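Side-chain contacts in 6'''-hydroxyparomomycin C oxidase (Microbacterium trichothecenolyticum, PDB 7DVE), which oxidises the hydroxyl group at C3 of the sugar in C-glycosides such as isoorientin and mangiferin, using FAD and molecular oxygen and releasing hydrogen peroxide: residues A201-R204 and L210-S213; H203-G208 and P320-S325; A265-V270 and R502-E507; S462-V467 and A497-R502. One frame throughout, in Å; residues are numbered along the deposited sequence.

Interaction 1. Residues A201-R204 and L210-S213; sequences AVHR and LVWS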
loop_
_atom_site.group_PDB
_atom_site.type_symbol
_atom_site.label_atom_id
_atom_site.label_comp_id
_atom_site.label_asym_id
_atom_site.label_seq_id
_atom_site.Cartn_x
_atom_site.Cartn_y
_atom_site.Cartn_z
ATOM N N ALA A 201 -7.922 -3.650 7.805
ATOM C CA ALA A 201 -8.675 -4.030 6.610
ATOM C C ALA A 201 -8.793 -5.543 6.637
ATOM O O ALA A 201 -7.976 -6.263 6.061
ATOM C CB ALA A 201 -7.985 -3.530 5.349
ATOM N N VAL A 202 -9.814 -6.033 7.340
ATOM C CA VAL A 202 -9.945 -7.453 7.648
ATOM C C VAL A 202 -11.429 -7.793 7.641
ATOM O O VAL A 202 -12.271 -6.929 7.889
ATOM C CB VAL A 202 -9.285 -7.787 9.012
ATOM C CG1 VAL A 202 -10.194 -7.369 10.179
ATOM C CG2 VAL A 202 -9.014 -9.230 9.112
ATOM N N HIS A 203 -11.748 -9.054 7.347
ATOM C CA HIS A 203 -13.126 -9.531 7.417
ATOM C C HIS A 203 -13.126 -11.010 7.771
ATOM O O HIS A 203 -12.098 -11.691 7.717
ATOM C CB HIS A 203 -13.885 -9.315 6.098
ATOM C CG HIS A 203 -13.341 -10.123 4.959
ATOM N ND1 HIS A 203 -12.299 -9.687 4.166
ATOM C CD2 HIS A 203 -13.664 -11.357 4.505
ATOM C CE1 HIS A 203 -12.021 -10.606 3.259
ATOM N NE2 HIS A 203 -12.828 -11.636 3.449
ATOM N N ARG A 204 -14.303 -11.508 8.118
ATOM C CA ARG A 204 -14.490 -12.921 8.391
ATOM C C ARG A 204 -15.010 -13.625 7.150
ATOM O O ARG A 204 -15.904 -13.127 6.460
ATOM C CB ARG A 204 -15.468 -13.131 9.546
ATOM C CG ARG A 204 -14.986 -12.507 10.833
ATOM C CD ARG A 204 -15.290 -13.358 12.045
ATOM N NE ARG A 204 -14.599 -12.803 13.201
ATOM C CZ ARG A 204 -13.688 -13.446 13.915
ATOM N NH1 ARG A 204 -13.374 -14.708 13.665
ATOM N NH2 ARG A 204 -13.084 -12.810 14.910
ATOM N N LEU A 210 -11.138 -15.184 10.238
ATOM C CA LEU A 210 -10.634 -13.840 9.971
ATOM C C LEU A 210 -9.518 -13.859 8.922
ATOM O O LEU A 210 -8.656 -14.737 8.961
ATOM C CB LEU A 210 -10.083 -13.273 11.271
ATOM C CG LEU A 210 -10.133 -11.787 11.559
ATOM C CD1 LEU A 210 -11.546 -11.263 11.408
ATOM C CD2 LEU A 210 -9.599 -11.535 12.968
ATOM N N VAL A 211 -9.505 -12.860 8.025
ATOM C CA VAL A 211 -8.522 -12.783 6.939
ATOM C C VAL A 211 -8.448 -11.353 6.392
ATOM O O VAL A 211 -9.425 -10.606 6.424
ATOM C CB VAL A 211 -8.857 -13.799 5.819
ATOM C CG1 VAL A 211 -10.103 -13.357 5.045
ATOM C CG2 VAL A 211 -7.651 -13.964 4.881
ATOM N N TRP A 212 -7.271 -10.975 5.880
ATOM C CA TRP A 212 -7.045 -9.622 5.355
ATOM C C TRP A 212 -7.905 -9.341 4.119
ATOM O O TRP A 212 -8.167 -10.224 3.294
ATOM C CB TRP A 212 -5.560 -9.415 4.993
ATOM C CG TRP A 212 -4.613 -9.735 6.113
ATOM C CD1 TRP A 212 -3.637 -10.693 6.114
ATOM C CD2 TRP A 212 -4.558 -9.114 7.409
ATOM N NE1 TRP A 212 -2.992 -10.723 7.331
ATOM C CE2 TRP A 212 -3.529 -9.758 8.140
ATOM C CE3 TRP A 212 -5.281 -8.084 8.026
ATOM C CZ2 TRP A 212 -3.195 -9.391 9.444
ATOM C CZ3 TRP A 212 -4.951 -7.725 9.325
ATOM C CH2 TRP A 212 -3.916 -8.380 10.023
ATOM N N SER A 213 -8.310 -8.080 3.988
ATOM C CA SER A 213 -9.173 -7.589 2.918
ATOM C C SER A 213 -8.345 -6.822 1.891
ATOM O O SER A 213 -7.473 -6.034 2.254
ATOM C CB SER A 213 -10.253 -6.660 3.487
ATOM O OG SER A 213 -11.147 -7.361 4.333
#
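His203 and Ser213 are joined through their side chains: ND1 of the imidazole lies 2.6 Å from Ser213 OG in a nearly straight hydrogen bond (176°) in which either atom could be the donor, with the hydroxyl oxygen close to the ring plane. Over one face of the same ring, displaced toward its rim, Val211 CG1 makes a CH-pi contact 3.9 Å from the His203 centroid. With CG placed between the backbone N and the carbonyl carbon (chi1 65°), the imidazole stands alongside Val211 and points the same way. Replacing His203 by an alanine would probably set the Ser213 hydroxyl free to turn and open a gap beside Val211 CG1. Beneath these groups runs a beta hairpin of strands 196-204 and 210-212, part of the antiparallel sheet of this GMC oxidoreductase. His203 N binds Val211 O and Val211 N binds His203 O, both at 2.9 Å, while Ser213 N reaches Ala201 O at 2.8 Å. On the other side of the hairpin, Leu210 CD1 packs 3.7 Å from Arg204 CG and lies over one face of that guanidinium, and Leu210 CG touches Val202 CG2. The Arg204 guanidinium is held by a salt bridge from NH1 to Glu326. Asp216 and Val217 of helix 215-224 touch His203, whereas the nearest atoms of the Trp212 side chain and the FAD are about 7 Å apart.

Interaction 2. Residues H203-G208 and P320-S325; sequences HRRDDG and PQTGLS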
loop_
_atom_site.group_PDB
_atom_site.type_symbol
_atom_site.label_atom_id
_atom_site.label_comp_id
_atom_site.label_asym_id
_atom_site.label_seq_id
_atom_site.Cartn_x
_atom_site.Cartn_y
_atom_site.Cartn_z
ATOM N N HIS A 203 -11.748 -9.054 7.347
ATOM C CA HIS A 203 -13.126 -9.531 7.417
ATOM C C HIS A 203 -13.126 -11.010 7.771
ATOM O O HIS A 203 -12.098 -11.691 7.717
ATOM C CB HIS A 203 -13.885 -9.315 6.098
ATOM C CG HIS A 203 -13.341 -10.123 4.959
ATOM N ND1 HIS A 203 -12.299 -9.687 4.166
ATOM C CD2 HIS A 203 -13.664 -11.357 4.505
ATOM C CE1 HIS A 203 -12.021 -10.606 3.259
ATOM N NE2 HIS A 203 -12.828 -11.636 3.449
ATOM N N ARG A 204 -14.303 -11.508 8.118
ATOM C CA ARG A 204 -14.490 -12.921 8.391
ATOM C C ARG A 204 -15.010 -13.625 7.150
ATOM O O ARG A 204 -15.904 -13.127 6.460
ATOM C CB ARG A 204 -15.468 -13.131 9.546
ATOM C CG ARG A 204 -14.986 -12.507 10.833
ATOM C CD ARG A 204 -15.290 -13.358 12.045
ATOM N NE ARG A 204 -14.599 -12.803 13.201
ATOM C CZ ARG A 204 -13.688 -13.446 13.915
ATOM N NH1 ARG A 204 -13.374 -14.708 13.665
ATOM N NH2 ARG A 204 -13.084 -12.810 14.910
ATOM N N ARG A 205 -14.444 -14.788 6.869
ATOM C CA ARG A 205 -14.995 -15.604 5.812
ATOM C C ARG A 205 -16.318 -16.195 6.284
ATOM O O ARG A 205 -16.502 -16.484 7.472
ATOM C CB ARG A 205 -13.993 -16.687 5.429
ATOM C CG ARG A 205 -12.664 -16.111 4.875
ATOM C CD ARG A 205 -11.517 -17.113 5.028
ATOM N NE ARG A 205 -11.913 -18.425 4.533
ATOM C CZ ARG A 205 -12.022 -18.729 3.248
ATOM N NH1 ARG A 205 -11.677 -17.866 2.305
ATOM N NH2 ARG A 205 -12.493 -19.925 2.903
ATOM N N ASP A 206 -17.256 -16.354 5.344
ATOM C CA ASP A 206 -18.550 -16.947 5.692
ATOM C C ASP A 206 -18.391 -18.221 6.500
ATOM O O ASP A 206 -19.246 -18.525 7.337
ATOM C CB ASP A 206 -19.388 -17.253 4.443
ATOM C CG ASP A 206 -19.735 -16.019 3.663
ATOM O OD1 ASP A 206 -19.495 -14.887 4.150
ATOM O OD2 ASP A 206 -20.215 -16.179 2.525
ATOM N N ASP A 207 -17.307 -18.974 6.282
ATOM C CA ASP A 207 -17.083 -20.201 7.041
ATOM C C ASP A 207 -16.369 -19.959 8.368
ATOM O O ASP A 207 -16.121 -20.925 9.101
ATOM C CB ASP A 207 -16.285 -21.207 6.209
ATOM C CG ASP A 207 -15.022 -20.602 5.632
ATOM O OD1 ASP A 207 -15.126 -19.709 4.744
ATOM O OD2 ASP A 207 -13.921 -20.985 6.098
ATOM N N GLY A 208 -16.022 -18.719 8.708
ATOM C CA GLY A 208 -15.512 -18.457 10.035
ATOM C C GLY A 208 -14.255 -17.604 10.125
ATOM O O GLY A 208 -14.236 -16.573 10.803
ATOM N N PRO A 320 -5.477 -21.734 12.509
ATOM C CA PRO A 320 -6.427 -22.170 11.483
ATOM C C PRO A 320 -5.744 -22.323 10.131
ATOM O O PRO A 320 -4.705 -21.726 9.853
ATOM C CB PRO A 320 -7.479 -21.050 11.456
ATOM C CG PRO A 320 -7.057 -20.048 12.523
ATOM C CD PRO A 320 -5.600 -20.299 12.797
ATOM N N GLN A 321 -6.352 -23.161 9.292
ATOM C CA GLN A 321 -5.749 -23.490 8.006
ATOM C C GLN A 321 -5.953 -22.398 6.960
ATOM O O GLN A 321 -5.222 -22.378 5.964
ATOM C CB GLN A 321 -6.297 -24.815 7.478
ATOM C CG GLN A 321 -5.219 -25.692 6.876
ATOM C CD GLN A 321 -5.752 -26.587 5.779
ATOM O OE1 GLN A 321 -6.960 -26.827 5.674
ATOM N NE2 GLN A 321 -4.850 -27.079 4.939
ATOM N N THR A 322 -6.942 -21.524 7.137
ATOM C CA THR A 322 -7.000 -20.262 6.424
ATOM C C THR A 322 -7.115 -19.121 7.430
ATOM O O THR A 322 -7.507 -19.306 8.586
ATOM C CB THR A 322 -8.170 -20.194 5.437
ATOM O OG1 THR A 322 -9.364 -19.862 6.137
ATOM C CG2 THR A 322 -8.373 -21.517 4.760
ATOM N N GLY A 323 -6.742 -17.938 6.985
ATOM C CA GLY A 323 -6.884 -16.779 7.828
ATOM C C GLY A 323 -5.886 -16.711 8.973
ATOM O O GLY A 323 -4.781 -17.288 8.949
ATOM N N LEU A 324 -6.291 -15.970 9.997
ATOM C CA LEU A 324 -5.398 -15.562 11.062
ATOM C C LEU A 324 -5.784 -16.232 12.368
ATOM O O LEU A 324 -6.917 -16.673 12.566
ATOM C CB LEU A 324 -5.413 -14.046 11.257
ATOM C CG LEU A 324 -5.397 -13.137 10.034
ATOM C CD1 LEU A 324 -5.768 -11.675 10.412
ATOM C CD2 LEU A 324 -4.054 -13.222 9.396
ATOM N N SER A 325 -4.809 -16.302 13.257
ATOM C CA SER A 325 -5.082 -16.658 14.629
ATOM C C SER A 325 -5.590 -15.431 15.376
ATOM O O SER A 325 -5.519 -14.294 14.891
ATOM C CB SER A 325 -3.820 -17.169 15.292
ATOM O OG SER A 325 -2.916 -16.070 15.337
#
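Arg205 meets Thr322 through CD and NE, where its aliphatic chain ends, the two side chains crossing at about a right angle. CB of Arg205 points toward the 320-325 loop and has Asp207 OD1 of its own turn 3.3 Å away. The next atom, CG, packs 3.8 Å from Val211 CG1, so that the start of the chain rests on the neighbouring strand. CD then comes 3.7 Å from Thr322 OG1. NE is closer still, 3.3 Å from Thr322 OG1, but the angle is too poor for a hydrogen bond and the approach is only a close contact. Thr322 CB lies over one face of the guanidinium. A bend at chi3 (49°) turns the head of the arginine out of the line of its chain, and the two terminal nitrogens find partners away from the threonine: NH1 is hydrogen-bonded to Asn56 OD1, and NH2 forms a salt bridge of 3.2 Å with Asp207 OD1. The carboxylate is brought back beside the arginine by the type I beta turn from Arg205 to Gly208, closed by a bond from Gly208 N to Arg205 O at 2.6 Å. The two backbones remain well separated, with 8.4 Å between the CA atoms of Arg205 and Gly323, and the contact is a small one at the protein surface. Thr322 also touches Ala58 and Pro209. The turn links strand 196-204 to strand 210-212, and the loop between strands 300-307 and 330-333 runs past the far edge of strand 210-212, to which it is bound through the backbones of Leu324 and Leu210.

Interaction 3. Residues A265-V270 and R502-E507; sequences ARFVVV and RHIADE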
loop_
_atom_site.group_PDB
_atom_site.type_symbol
_atom_site.label_atom_id
_atom_site.label_comp_id
_atom_site.label_asym_id
_atom_site.label_seq_id
_atom_site.Cartn_x
_atom_site.Cartn_y
_atom_site.Cartn_z
ATOM N N ALA A 265 -9.638 5.505 -24.903
ATOM C CA ALA A 265 -10.276 5.851 -23.640
ATOM C C ALA A 265 -10.210 7.358 -23.430
ATOM O O ALA A 265 -9.161 7.972 -23.653
ATOM C CB ALA A 265 -9.601 5.125 -22.466
ATOM N N ARG A 266 -11.332 7.945 -22.984
ATOM C CA ARG A 266 -11.348 9.352 -22.593
ATOM C C ARG A 266 -10.725 9.581 -21.219
ATOM O O ARG A 266 -10.354 10.716 -20.899
ATOM C CB ARG A 266 -12.779 9.901 -22.609
ATOM N N PHE A 267 -10.593 8.536 -20.408
ATOM C CA PHE A 267 -9.976 8.630 -19.094
ATOM C C PHE A 267 -8.983 7.491 -18.930
ATOM O O PHE A 267 -9.269 6.346 -19.296
ATOM C CB PHE A 267 -11.025 8.587 -17.975
ATOM C CG PHE A 267 -12.012 9.713 -18.034
ATOM C CD1 PHE A 267 -13.173 9.595 -18.772
ATOM C CD2 PHE A 267 -11.765 10.898 -17.364
ATOM C CE1 PHE A 267 -14.076 10.642 -18.840
ATOM C CE2 PHE A 267 -12.662 11.950 -17.429
ATOM C CZ PHE A 267 -13.821 11.818 -18.163
ATOM N N VAL A 268 -7.804 7.815 -18.410
ATOM C CA VAL A 268 -6.782 6.821 -18.099
ATOM C C VAL A 268 -6.343 7.039 -16.663
ATOM O O VAL A 268 -5.929 8.144 -16.298
ATOM C CB VAL A 268 -5.581 6.892 -19.056
ATOM C CG1 VAL A 268 -4.506 5.867 -18.638
ATOM C CG2 VAL A 268 -6.042 6.630 -20.469
ATOM N N VAL A 269 -6.473 6.010 -15.840
ATOM C CA VAL A 269 -6.054 6.057 -14.449
ATOM C C VAL A 269 -4.898 5.085 -14.329
ATOM O O VAL A 269 -5.038 3.906 -14.680
ATOM C CB VAL A 269 -7.207 5.698 -13.493
ATOM C CG1 VAL A 269 -6.792 5.880 -12.018
ATOM C CG2 VAL A 269 -8.457 6.521 -13.816
ATOM N N VAL A 270 -3.741 5.586 -13.913
ATOM C CA VAL A 270 -2.567 4.747 -13.707
ATOM C C VAL A 270 -2.401 4.574 -12.205
ATOM O O VAL A 270 -2.120 5.534 -11.482
ATOM C CB VAL A 270 -1.297 5.321 -14.358
ATOM C CG1 VAL A 270 -0.145 4.369 -14.147
ATOM C CG2 VAL A 270 -1.503 5.546 -15.852
ATOM N N ARG A 502 -14.551 10.166 -7.999
ATOM C CA ARG A 502 -15.731 11.026 -7.974
ATOM C C ARG A 502 -15.631 12.119 -9.023
ATOM O O ARG A 502 -16.629 12.475 -9.662
ATOM C CB ARG A 502 -15.900 11.649 -6.595
ATOM C CG ARG A 502 -16.296 10.695 -5.536
ATOM C CD ARG A 502 -16.291 11.412 -4.218
ATOM N NE ARG A 502 -17.150 10.745 -3.251
ATOM C CZ ARG A 502 -17.294 11.142 -1.998
ATOM N NH1 ARG A 502 -16.661 12.208 -1.534
ATOM N NH2 ARG A 502 -18.091 10.451 -1.190
ATOM N N HIS A 503 -14.430 12.679 -9.210
ATOM C CA HIS A 503 -14.261 13.695 -10.245
ATOM C C HIS A 503 -14.525 13.126 -11.636
ATOM O O HIS A 503 -15.213 13.752 -12.455
ATOM C CB HIS A 503 -12.866 14.315 -10.188
ATOM C CG HIS A 503 -12.728 15.505 -11.086
ATOM N ND1 HIS A 503 -11.980 15.489 -12.245
ATOM C CD2 HIS A 503 -13.304 16.727 -11.029
ATOM C CE1 HIS A 503 -12.075 16.658 -12.846
ATOM N NE2 HIS A 503 -12.877 17.426 -12.130
ATOM N N ILE A 504 -13.983 11.942 -11.921
ATOM C CA ILE A 504 -14.225 11.330 -13.230
ATOM C C ILE A 504 -15.720 11.069 -13.430
ATOM O O ILE A 504 -16.256 11.270 -14.528
ATOM C CB ILE A 504 -13.384 10.047 -13.397
ATOM C CG1 ILE A 504 -11.904 10.397 -13.550
ATOM C CG2 ILE A 504 -13.838 9.238 -14.603
ATOM C CD1 ILE A 504 -11.025 9.187 -13.703
ATOM N N ALA A 505 -16.423 10.633 -12.371
ATOM C CA ALA A 505 -17.875 10.448 -12.467
ATOM C C ALA A 505 -18.590 11.764 -12.757
ATOM O O ALA A 505 -19.518 11.803 -13.575
ATOM C CB ALA A 505 -18.423 9.826 -11.182
ATOM N N ASP A 506 -18.207 12.840 -12.060
ATOM C CA ASP A 506 -18.739 14.166 -12.372
ATOM C C ASP A 506 -18.565 14.474 -13.853
ATOM O O ASP A 506 -19.503 14.902 -14.533
ATOM C CB ASP A 506 -18.027 15.235 -11.538
ATOM C CG ASP A 506 -18.427 15.203 -10.081
ATOM O OD1 ASP A 506 -19.621 15.331 -9.811
ATOM O OD2 ASP A 506 -17.556 15.046 -9.199
ATOM N N GLU A 507 -17.358 14.235 -14.370
ATOM C CA GLU A 507 -17.064 14.538 -15.767
ATOM C C GLU A 507 -17.917 13.690 -16.706
ATOM O O GLU A 507 -18.415 14.184 -17.721
ATOM C CB GLU A 507 -15.571 14.314 -16.040
ATOM C CG GLU A 507 -14.597 15.416 -15.583
ATOM C CD GLU A 507 -14.976 16.839 -16.014
ATOM O OE1 GLU A 507 -15.957 17.027 -16.776
ATOM O OE2 GLU A 507 -14.265 17.788 -15.611
#
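Phe267 packs against Ile504 and Glu507 where a strand of the parallel, Rossmann-type FAD-binding sheet is covered by helix 490-510. The axes of strand 267-270 and helix segment 502-507 are 11.0 Å apart and run almost exactly antiparallel (175°), a separation bridged by side chains. Phe267, at the start of the strand, extends toward the helix and receives Ile504 CG2 over one face: the methyl is 3.9 Å from the ring centroid and only 15° off its normal, a CH-pi contact in which the two side chains lie antiparallel alongside one another. At the far end of the ring, Phe267 CZ is 3.7 Å from Glu507 CB, so the glutamate contributes its aliphatic root here. Its chain then bends away at chi2. Next in sequence, Val268 turns from the helix and packs on Leu473 of the adjacent strand 473-475. Val269, two residues on from the phenylalanine, faces the helix again; its side chain and the bound FAD are about 10 Å apart at their nearest atoms. Tyr24 of helix 19-31 touches both Val269 and Ile504, and Val12 and Phe474, from the strands flanking 267-270, also close around Ile504. While CG2 of the isoleucine takes the phenyl face, the extended other arm (chi2 179°) also brushes the ring through CG1 and carries CD1 to 3.7 Å from Val269 CG2.

Interaction 4. Residues S462-V467 and A497-R502; sequences SPDSEV and AVRGAR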
loop_
_atom_site.group_PDB
_atom_site.type_symbol
_atom_site.label_atom_id
_atom_site.label_comp_id
_atom_site.label_asym_id
_atom_site.label_seq_id
_atom_site.Cartn_x
_atom_site.Cartn_y
_atom_site.Cartn_z
ATOM N N SER A 462 -3.189 17.334 -9.681
ATOM C CA SER A 462 -4.081 18.239 -8.975
ATOM C C SER A 462 -4.721 17.522 -7.789
ATOM O O SER A 462 -4.582 16.306 -7.634
ATOM C CB SER A 462 -5.149 18.731 -9.944
ATOM O OG SER A 462 -6.056 17.673 -10.185
ATOM N N PRO A 463 -5.433 18.246 -6.916
ATOM C CA PRO A 463 -6.126 17.562 -5.819
ATOM C C PRO A 463 -7.148 16.562 -6.311
ATOM O O PRO A 463 -7.561 15.683 -5.543
ATOM C CB PRO A 463 -6.774 18.713 -5.039
ATOM C CG PRO A 463 -5.934 19.904 -5.387
ATOM C CD PRO A 463 -5.615 19.706 -6.827
ATOM N N ASP A 464 -7.554 16.644 -7.574
ATOM C CA ASP A 464 -8.383 15.593 -8.128
ATOM C C ASP A 464 -7.557 14.487 -8.778
ATOM O O ASP A 464 -8.101 13.709 -9.572
ATOM C CB ASP A 464 -9.365 16.177 -9.125
ATOM C CG ASP A 464 -10.496 16.907 -8.421
ATOM O OD1 ASP A 464 -11.549 16.275 -8.166
ATOM O OD2 ASP A 464 -10.366 18.118 -8.169
ATOM N N SER A 465 -6.250 14.432 -8.493
ATOM C CA SER A 465 -5.319 13.415 -8.973
ATOM C C SER A 465 -5.096 13.460 -10.482
ATOM O O SER A 465 -4.557 12.496 -11.049
ATOM C CB SER A 465 -5.777 12.010 -8.563
ATOM O OG SER A 465 -5.799 11.889 -7.150
ATOM N N GLU A 466 -5.482 14.539 -11.150
ATOM C CA GLU A 466 -5.274 14.669 -12.585
ATOM C C GLU A 466 -3.924 15.330 -12.855
ATOM O O GLU A 466 -3.622 16.374 -12.272
ATOM C CB GLU A 466 -6.401 15.493 -13.197
ATOM C CG GLU A 466 -6.533 15.386 -14.690
ATOM C CD GLU A 466 -7.725 16.183 -15.200
ATOM O OE1 GLU A 466 -8.365 16.890 -14.386
ATOM O OE2 GLU A 466 -8.013 16.099 -16.413
ATOM N N VAL A 467 -3.116 14.734 -13.735
ATOM C CA VAL A 467 -1.734 15.187 -13.877
ATOM C C VAL A 467 -1.690 16.477 -14.695
ATOM O O VAL A 467 -2.355 16.611 -15.732
ATOM C CB VAL A 467 -0.828 14.086 -14.476
ATOM C CG1 VAL A 467 -1.121 12.696 -13.867
ATOM C CG2 VAL A 467 -0.868 14.050 -15.987
ATOM N N ALA A 497 -7.848 8.407 -4.085
ATOM C CA ALA A 497 -8.486 7.749 -5.225
ATOM C C ALA A 497 -9.994 7.993 -5.233
ATOM O O ALA A 497 -10.599 8.144 -6.303
ATOM C CB ALA A 497 -8.182 6.249 -5.203
ATOM N N VAL A 498 -10.615 8.025 -4.048
ATOM C CA VAL A 498 -12.046 8.300 -3.949
ATOM C C VAL A 498 -12.363 9.664 -4.542
ATOM O O VAL A 498 -13.313 9.825 -5.329
ATOM C CB VAL A 498 -12.516 8.224 -2.485
ATOM C CG1 VAL A 498 -13.944 8.667 -2.395
ATOM C CG2 VAL A 498 -12.304 6.816 -1.902
ATOM N N ARG A 499 -11.584 10.679 -4.155
ATOM C CA ARG A 499 -11.818 12.004 -4.745
ATOM C C ARG A 499 -11.625 11.973 -6.263
ATOM O O ARG A 499 -12.438 12.516 -7.021
ATOM C CB ARG A 499 -10.917 13.070 -4.123
ATOM C CG ARG A 499 -11.400 14.462 -4.521
ATOM C CD ARG A 499 -10.510 15.596 -4.089
ATOM N NE ARG A 499 -10.677 16.686 -5.035
ATOM C CZ ARG A 499 -10.542 17.972 -4.744
ATOM N NH1 ARG A 499 -10.209 18.374 -3.530
ATOM N NH2 ARG A 499 -10.755 18.875 -5.694
ATOM N N GLY A 500 -10.563 11.321 -6.727
ATOM C CA GLY A 500 -10.311 11.292 -8.166
ATOM C C GLY A 500 -11.422 10.613 -8.953
ATOM O O GLY A 500 -11.860 11.113 -9.993
ATOM N N ALA A 501 -11.880 9.454 -8.472
ATOM C CA ALA A 501 -12.942 8.722 -9.156
ATOM C C ALA A 501 -14.269 9.466 -9.101
ATOM O O ALA A 501 -15.040 9.424 -10.070
ATOM C CB ALA A 501 -13.086 7.323 -8.555
ATOM N N ARG A 502 -14.551 10.166 -7.999
ATOM C CA ARG A 502 -15.731 11.026 -7.974
ATOM C C ARG A 502 -15.631 12.119 -9.023
ATOM O O ARG A 502 -16.629 12.475 -9.662
ATOM C CB ARG A 502 -15.900 11.649 -6.595
ATOM C CG ARG A 502 -16.296 10.695 -5.536
ATOM C CD ARG A 502 -16.291 11.412 -4.218
ATOM N NE ARG A 502 -17.150 10.745 -3.251
ATOM C CZ ARG A 502 -17.294 11.142 -1.998
ATOM N NH1 ARG A 502 -16.661 12.208 -1.534
ATOM N NH2 ARG A 502 -18.091 10.451 -1.190
#
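The guanidinium of Arg499 has the Pro463-Asp464 backbone over one face and the Asp464 carboxylate at its edge. Over that face Pro463 CB sits 3.7 Å above the plane, offset toward the rim near NH1, accompanied by Pro463 O and Asp464 N. The carboxylate plane is turned 81° against the guanidinium, so the salt bridge is not a flat, fork-like pairing. Asp464 OD1 lies in the guanidinium plane and takes a straight but weak bond of 3.3 Å from Arg499 NE. Asp464 OD2 takes the short one, 2.6 Å from Arg499 NH2, which reaches it from well above the carboxylate plane. Arg499 CG is anti to the backbone N (chi1 -167°), and the chain stays extended as far as NE, spanning the distance from helix to loop. A leucine in place of Arg499 would probably leave the carboxylate of Asp464 without its countercharge, and Glu149, which pairs with NH1, without that ion partner. The loop presents Asp464 from a type I beta turn running from Ser462 to Ser465; Ser462 OG accepts weak bonds from Asp464 N inside the turn and from Glu466 N just after it. Lacking a side chain, Gly500 lets the backbones come close: its CA is 4.7 Å from Asp464 CA and makes a CA-H...O contact of 3.6 Å with Asp464 O. From the turn's end onward, Ser465 and Val467 are hydrogen-bonded through their backbones to Val475 and Leu473 of strand 473-475. Helix 149-161 packs on Arg499 through Leu153, and Tyr24 of helix 19-31 touches Ser465, Ala497 and Ala501.

In the fold
From the N terminus, interaction 1 comes first, closing the short hairpin between strands 196-204 and 210-212. Interaction 2 opens from the same stretch, sharing His203 and Arg204, and closes a far longer loop at 320-325; the two touch, their centres 8 Å apart. Before that loop closes, interaction 3 opens at 265-270, so interactions 2 and 3 cross along the chain. Interaction 3 closes only at 502-507, and interaction 4 is nested inside it, using the same helix 490-510 and sharing Arg502. The first pair ties up the hairpin of the antiparallel sheet; the second, about 27 to 36 Å away between centres, binds the C-terminal helix to the FAD-binding parallel sheet and an adjoining loop.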